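Local coordinates for Lic12234 (Leptospira interrogans, PDB 4TZH), which is of unknown function but, as a leucine-rich repeat protein of a pathogen, is regarded as a possible virulence factor, at residues Asn65-Phe79 with Leu86-Leu99. Sequence-based numbering, arbitrary orientation. Where two conformers were deposited one is given.
Sequences NLKYLDISRNQISNF and LKNLEVLFLNGNSL. With ZN (zinc ion), chain E; ZN (zinc ion), chain C.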
loop_
_atom_site.group_PDB
_atom_site.type_symbol
_atom_site.label_atom_id
_atom_site.label_comp_id
_atom_site.label_asym_id
_atom_site.label_seq_id
_atom_site.Cartn_x
_atom_site.Cartn_y
_atom_site.Cartn_z
ATOM N N ASN A 65 -13.250 -0.891 -7.868
ATOM C CA ASN A 65 -13.585 -2.177 -7.235
ATOM C C ASN A 65 -12.317 -2.899 -6.745
ATOM O O ASN A 65 -12.397 -4.003 -6.219
ATOM C CB ASN A 65 -14.330 -3.079 -8.224
ATOM C CG ASN A 65 -15.607 -2.419 -8.661
ATOM O OD1 ASN A 65 -15.804 -2.140 -9.857
ATOM N ND2 ASN A 65 -16.400 -2.016 -7.718
ATOM N N LEU A 66 -11.152 -2.278 -6.922
ATOM C CA LEU A 66 -9.928 -2.953 -6.541
ATOM C C LEU A 66 -9.865 -3.216 -5.042
ATOM O O LEU A 66 -10.026 -2.278 -4.245
ATOM C CB LEU A 66 -8.747 -2.071 -6.929
ATOM C CG LEU A 66 -7.430 -2.737 -7.194
ATOM C CD1 LEU A 66 -7.493 -3.719 -8.379
ATOM C CD2 LEU A 66 -6.355 -1.703 -7.433
ATOM N N LYS A 67 -9.556 -4.461 -4.665
ATOM C CA LYS A 67 -9.423 -4.863 -3.263
ATOM C C LYS A 67 -7.970 -5.110 -2.904
ATOM O O LYS A 67 -7.587 -4.933 -1.738
ATOM C CB LYS A 67 -10.174 -6.159 -2.975
ATOM C CG LYS A 67 -11.675 -6.050 -3.178
ATOM C CD LYS A 67 -12.290 -7.441 -2.887
ATOM C CE LYS A 67 -13.401 -7.361 -1.892
ATOM N NZ LYS A 67 -14.205 -8.616 -1.899
ATOM N N TYR A 68 -7.164 -5.543 -3.861
ATOM C CA TYR A 68 -5.781 -5.907 -3.541
ATOM C C TYR A 68 -4.851 -5.297 -4.575
ATOM O O TYR A 68 -5.138 -5.377 -5.770
ATOM C CB TYR A 68 -5.615 -7.447 -3.568
ATOM C CG TYR A 68 -6.711 -8.190 -2.853
ATOM C CD1 TYR A 68 -6.831 -8.125 -1.476
ATOM C CD2 TYR A 68 -7.566 -9.037 -3.542
ATOM C CE1 TYR A 68 -7.832 -8.822 -0.806
ATOM C CE2 TYR A 68 -8.562 -9.751 -2.883
ATOM C CZ TYR A 68 -8.684 -9.639 -1.518
ATOM O OH TYR A 68 -9.674 -10.323 -0.843
ATOM N N LEU A 69 -3.766 -4.678 -4.112
ATOM C CA LEU A 69 -2.822 -4.061 -5.029
ATOM C C LEU A 69 -1.439 -4.426 -4.536
ATOM O O LEU A 69 -1.045 -4.063 -3.403
ATOM C CB LEU A 69 -3.024 -2.536 -5.012
ATOM C CG LEU A 69 -2.101 -1.712 -5.895
ATOM C CD1 LEU A 69 -2.150 -2.181 -7.354
ATOM C CD2 LEU A 69 -2.496 -0.235 -5.812
ATOM N N ASP A 70 -0.702 -5.137 -5.381
ATOM C CA ASP A 70 0.660 -5.572 -5.075
ATOM C C ASP A 70 1.619 -4.843 -6.010
ATOM O O ASP A 70 1.651 -5.156 -7.197
ATOM C CB ASP A 70 0.777 -7.079 -5.256
ATOM C CG ASP A 70 2.210 -7.567 -5.222
ATOM O OD1 ASP A 70 3.058 -6.846 -4.704
ATOM O OD2 ASP A 70 2.451 -8.676 -5.732
ATOM N N ILE A 71 2.336 -3.869 -5.471
ATOM C CA ILE A 71 3.341 -3.118 -6.244
ATOM C C ILE A 71 4.700 -3.299 -5.624
ATOM O O ILE A 71 5.566 -2.444 -5.742
ATOM C CB ILE A 71 3.075 -1.616 -6.371
ATOM C CG1 ILE A 71 1.607 -1.296 -6.129
ATOM C CG2 ILE A 71 3.620 -1.131 -7.718
ATOM C CD1 ILE A 71 1.273 0.252 -6.082
ATOM N N SER A 72 4.887 -4.425 -4.971
ATOM C CA SER A 72 6.157 -4.702 -4.321
ATOM C C SER A 72 7.298 -4.836 -5.298
ATOM O O SER A 72 7.082 -5.190 -6.446
ATOM C CB SER A 72 6.049 -5.969 -3.485
ATOM O OG SER A 72 5.715 -7.106 -4.264
ATOM N N ARG A 73 8.518 -4.564 -4.832
ATOM C CA ARG A 73 9.725 -4.777 -5.658
ATOM C C ARG A 73 9.696 -3.975 -6.952
ATOM O O ARG A 73 9.899 -4.509 -8.066
ATOM C CB ARG A 73 10.005 -6.271 -5.894
ATOM C CG ARG A 73 10.369 -6.999 -4.601
ATOM C CD ARG A 73 10.928 -8.402 -4.835
ATOM N NE ARG A 73 12.072 -8.366 -5.739
ATOM C CZ ARG A 73 12.601 -9.437 -6.320
ATOM N NH1 ARG A 73 12.085 -10.643 -6.102
ATOM N NH2 ARG A 73 13.642 -9.311 -7.132
ATOM N N ASN A 74 9.460 -2.663 -6.816
ATOM C CA ASN A 74 9.525 -1.761 -7.965
ATOM C C ASN A 74 10.448 -0.632 -7.523
ATOM O O ASN A 74 11.299 -0.842 -6.646
ATOM C CB ASN A 74 8.132 -1.257 -8.356
ATOM C CG ASN A 74 7.422 -2.255 -9.195
ATOM O OD1 ASN A 74 7.603 -2.278 -10.405
ATOM N ND2 ASN A 74 6.569 -3.096 -8.612
ATOM N N GLN A 75 10.374 0.532 -8.179
ATOM C CA GLN A 75 11.163 1.699 -7.765
ATOM C C GLN A 75 10.162 2.838 -7.539
ATOM O O GLN A 75 10.420 3.986 -7.914
ATOM C CB GLN A 75 12.184 2.089 -8.875
ATOM C CG GLN A 75 13.152 0.957 -9.273
ATOM C CD GLN A 75 13.637 1.053 -10.716
ATOM O OE1 GLN A 75 13.649 2.129 -11.357
ATOM N NE2 GLN A 75 14.039 -0.091 -11.270
ATOM N N ILE A 76 8.999 2.523 -6.917
ATOM C CA ILE A 76 7.945 3.509 -6.701
ATOM C C ILE A 76 8.426 4.617 -5.775
ATOM O O ILE A 76 8.841 4.305 -4.661
ATOM C CB ILE A 76 6.668 2.809 -6.126
ATOM C CG1 ILE A 76 6.077 1.727 -7.088
ATOM C CG2 ILE A 76 5.591 3.828 -5.702
ATOM C CD1 ILE A 76 5.344 2.262 -8.388
ATOM N N SER A 77 8.303 5.883 -6.187
ATOM C CA SER A 77 8.682 6.992 -5.327
ATOM C C SER A 77 7.513 7.955 -5.093
ATOM O O SER A 77 7.601 8.819 -4.220
ATOM C CB SER A 77 9.871 7.735 -5.923
ATOM O OG SER A 77 9.469 8.310 -7.163
ATOM N N ASN A 78 6.432 7.830 -5.877
ATOM C CA ASN A 78 5.307 8.759 -5.750
ATOM C C ASN A 78 4.070 8.157 -6.330
ATOM O O ASN A 78 4.153 7.192 -7.111
ATOM C CB ASN A 78 5.638 10.092 -6.479
ATOM C CG ASN A 78 5.729 9.953 -7.983
ATOM O OD1 ASN A 78 4.791 10.302 -8.707
ATOM N ND2 ASN A 78 6.855 9.455 -8.505
ATOM N N PHE A 79 2.911 8.770 -5.998
ATOM C CA PHE A 79 1.617 8.329 -6.478
ATOM C C PHE A 79 0.814 9.473 -6.998
ATOM O O PHE A 79 0.916 10.578 -6.465
ATOM C CB PHE A 79 0.798 7.727 -5.328
ATOM C CG PHE A 79 1.428 6.524 -4.703
ATOM C CD1 PHE A 79 1.319 5.281 -5.302
ATOM C CD2 PHE A 79 2.179 6.645 -3.536
ATOM C CE1 PHE A 79 1.904 4.151 -4.709
ATOM C CE2 PHE A 79 2.756 5.526 -2.945
ATOM C CZ PHE A 79 2.624 4.296 -3.545
ATOM N N LEU A 86 -9.443 4.617 -4.528
ATOM C CA LEU A 86 -9.429 3.173 -4.271
ATOM C C LEU A 86 -10.049 2.866 -2.919
ATOM O O LEU A 86 -9.408 2.342 -2.012
ATOM C CB LEU A 86 -7.997 2.639 -4.411
ATOM C CG LEU A 86 -7.335 2.919 -5.757
ATOM C CD1 LEU A 86 -5.905 2.376 -5.771
ATOM C CD2 LEU A 86 -8.155 2.335 -6.935
ATOM N N LYS A 87 -11.354 3.210 -2.800
ATOM C CA LYS A 87 -12.082 3.093 -1.541
ATOM C C LYS A 87 -12.417 1.699 -1.112
ATOM O O LYS A 87 -12.876 1.505 0.026
ATOM C CB LYS A 87 -13.383 3.933 -1.584
ATOM C CG LYS A 87 -13.188 5.390 -1.952
ATOM C CD LYS A 87 -12.458 6.125 -0.860
ATOM C CE LYS A 87 -12.580 7.609 -1.026
ATOM N NZ LYS A 87 -11.567 8.291 -0.190
ATOM N N ASN A 88 -12.193 0.710 -2.012
ATOM C CA ASN A 88 -12.476 -0.672 -1.665
ATOM C C ASN A 88 -11.165 -1.438 -1.422
ATOM O O ASN A 88 -11.198 -2.633 -1.130
ATOM C CB ASN A 88 -13.221 -1.327 -2.784
ATOM C CG ASN A 88 -14.663 -0.920 -2.752
ATOM O OD1 ASN A 88 -15.303 -0.973 -1.696
ATOM N ND2 ASN A 88 -15.168 -0.442 -3.871
ATOM N N LEU A 89 -10.026 -0.742 -1.478
ATOM C CA LEU A 89 -8.746 -1.422 -1.289
ATOM C C LEU A 89 -8.582 -1.918 0.133
ATOM O O LEU A 89 -8.726 -1.124 1.079
ATOM C CB LEU A 89 -7.635 -0.460 -1.683
ATOM C CG LEU A 89 -6.283 -1.122 -1.968
ATOM C CD1 LEU A 89 -6.333 -1.907 -3.274
ATOM C CD2 LEU A 89 -5.147 -0.101 -2.034
ATOM N N GLU A 90 -8.218 -3.203 0.296
ATOM C CA GLU A 90 -8.079 -3.855 1.597
ATOM C C GLU A 90 -6.640 -4.207 1.917
ATOM O O GLU A 90 -6.275 -4.257 3.095
ATOM C CB GLU A 90 -8.917 -5.154 1.645
ATOM C CG GLU A 90 -10.411 -4.866 1.419
ATOM C CD GLU A 90 -11.357 -6.051 1.557
ATOM O OE1 GLU A 90 -10.901 -7.114 2.014
ATOM O OE2 GLU A 90 -12.557 -5.922 1.252
ATOM N N VAL A 91 -5.831 -4.502 0.884
ATOM C CA VAL A 91 -4.443 -4.915 1.103
ATOM C C VAL A 91 -3.572 -4.174 0.106
ATOM O O VAL A 91 -3.905 -4.156 -1.096
ATOM C CB VAL A 91 -4.267 -6.425 0.879
ATOM C CG1 VAL A 91 -2.798 -6.854 1.090
ATOM C CG2 VAL A 91 -5.198 -7.223 1.796
ATOM N N LEU A 92 -2.494 -3.579 0.594
ATOM C CA LEU A 92 -1.575 -2.833 -0.261
ATOM C C LEU A 92 -0.145 -3.271 0.068
ATOM O O LEU A 92 0.333 -3.059 1.192
ATOM C CB LEU A 92 -1.756 -1.340 -0.012
ATOM C CG LEU A 92 -0.832 -0.406 -0.777
ATOM C CD1 LEU A 92 -0.846 -0.683 -2.289
ATOM C CD2 LEU A 92 -1.283 1.059 -0.555
ATOM N N PHE A 93 0.512 -3.906 -0.910
ATOM C CA PHE A 93 1.912 -4.295 -0.752
ATOM C C PHE A 93 2.794 -3.274 -1.461
ATOM O O PHE A 93 2.741 -3.156 -2.691
ATOM C CB PHE A 93 2.190 -5.674 -1.368
ATOM C CG PHE A 93 1.578 -6.851 -0.674
ATOM C CD1 PHE A 93 2.242 -7.482 0.370
ATOM C CD2 PHE A 93 0.429 -7.442 -1.175
ATOM C CE1 PHE A 93 1.672 -8.607 1.000
ATOM C CE2 PHE A 93 -0.132 -8.554 -0.548
ATOM C CZ PHE A 93 0.481 -9.103 0.547
ATOM N N LEU A 94 3.574 -2.514 -0.685
ATOM C CA LEU A 94 4.474 -1.509 -1.226
ATOM C C LEU A 94 5.889 -1.806 -0.803
ATOM O O LEU A 94 6.759 -0.929 -0.961
ATOM C CB LEU A 94 4.076 -0.106 -0.764
ATOM C CG LEU A 94 3.098 0.567 -1.682
ATOM C CD1 LEU A 94 2.441 1.743 -0.948
ATOM C CD2 LEU A 94 3.893 1.137 -2.891
ATOM N N ASN A 95 6.134 -3.013 -0.311
ATOM C CA ASN A 95 7.478 -3.319 0.168
ATOM C C ASN A 95 8.492 -3.335 -0.975
ATOM O O ASN A 95 8.150 -3.763 -2.081
ATOM C CB ASN A 95 7.480 -4.614 0.906
ATOM C CG ASN A 95 6.757 -5.705 0.215
ATOM O OD1 ASN A 95 5.510 -5.631 0.034
ATOM N ND2 ASN A 95 7.502 -6.735 -0.177
ATOM N N GLY A 96 9.727 -2.936 -0.678
ATOM C CA GLY A 96 10.770 -2.981 -1.691
ATOM C C GLY A 96 10.573 -1.931 -2.755
ATOM O O GLY A 96 10.436 -2.268 -3.940
ATOM N N ASN A 97 10.524 -0.658 -2.363
ATOM C CA ASN A 97 10.349 0.421 -3.329
ATOM C C ASN A 97 11.275 1.585 -2.980
ATOM O O ASN A 97 12.234 1.398 -2.224
ATOM C CB ASN A 97 8.869 0.834 -3.416
ATOM C CG ASN A 97 8.099 -0.027 -4.367
ATOM O OD1 ASN A 97 8.386 0.032 -5.566
ATOM N ND2 ASN A 97 7.161 -0.864 -3.877
ATOM N N SER A 98 11.046 2.754 -3.596
ATOM C CA SER A 98 11.874 3.930 -3.404
ATOM C C SER A 98 11.118 5.044 -2.717
ATOM O O SER A 98 11.282 6.222 -3.067
ATOM C CB SER A 98 12.393 4.378 -4.765
ATOM O OG SER A 98 13.169 3.328 -5.311
ATOM N N LEU A 99 10.264 4.700 -1.741
ATOM C CA LEU A 99 9.493 5.721 -1.054
ATOM C C LEU A 99 10.257 6.402 0.057
ATOM O O LEU A 99 10.685 5.738 0.997
ATOM C CB LEU A 99 8.181 5.151 -0.498
ATOM C CG LEU A 99 7.187 4.700 -1.541
ATOM C CD1 LEU A 99 6.181 3.732 -0.902
ATOM C CD2 LEU A 99 6.487 5.884 -2.187
HETATM ZN ZN ZN E . -13.740 -7.470 1.587
HETATM ZN ZN ZN C . 1.389 -10.238 -6.149
HETATM O O HOH W 1 -10.817 0.359 -4.557
HETATM O O HOH W 2 -9.981 -9.599 1.779
HETATM O O HOH W 3 13.464 0.437 -5.391
HETATM O O HOH W 4 -15.580 -6.879 0.803
#
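The Y68 ring meets V91 at its edge, with V91 CG2 3.8 Å from Y68 CD1, while K67 CB lies over the centre of one ring face. A water, also in the ring plane, links Y68 OH to E90 OE1; E90 OE2 binds a zinc ion. The F79 ring receives L94 CD2 at its edge, 3.5 Å from F79 CZ, and L99 CD2 comes obliquely to CE2. L69 O lies at the edge of the F93 ring and D70 CB comes obliquely. D70 OD2 binds a second zinc, shared with H47; OD1 accepts from S72 N, closing an Asx turn, and from S72 OG, which also bonds R49.

On the inward face, L69 and L92 lie side by side, CD2 to CD1 3.9 Å, matched in chi1 and chi2; wholly apolar, leucine buries no polar atom needing a partner. Strands 68-70 and 91-93 run parallel, 4° apart, joined by bonds such as F93 N to L69 O.

Beyond the strands, N97 is buried, and an amide suits it because it can both give and accept: ND2 donates in its own plane to I71 O (2.9 Å, 172°) and to L94 O, while OD1 accepts from I76 N (2.9 Å). N74 ND2 reaches I71 O from the opposite face and also bonds L48 O; N120 ND2 likewise bonds L94 O. These asparagines, equivalent in successive repeats, build the asparagine ladder that, with inward leucines and parallel sheet, marks the leucine-rich repeat solenoid.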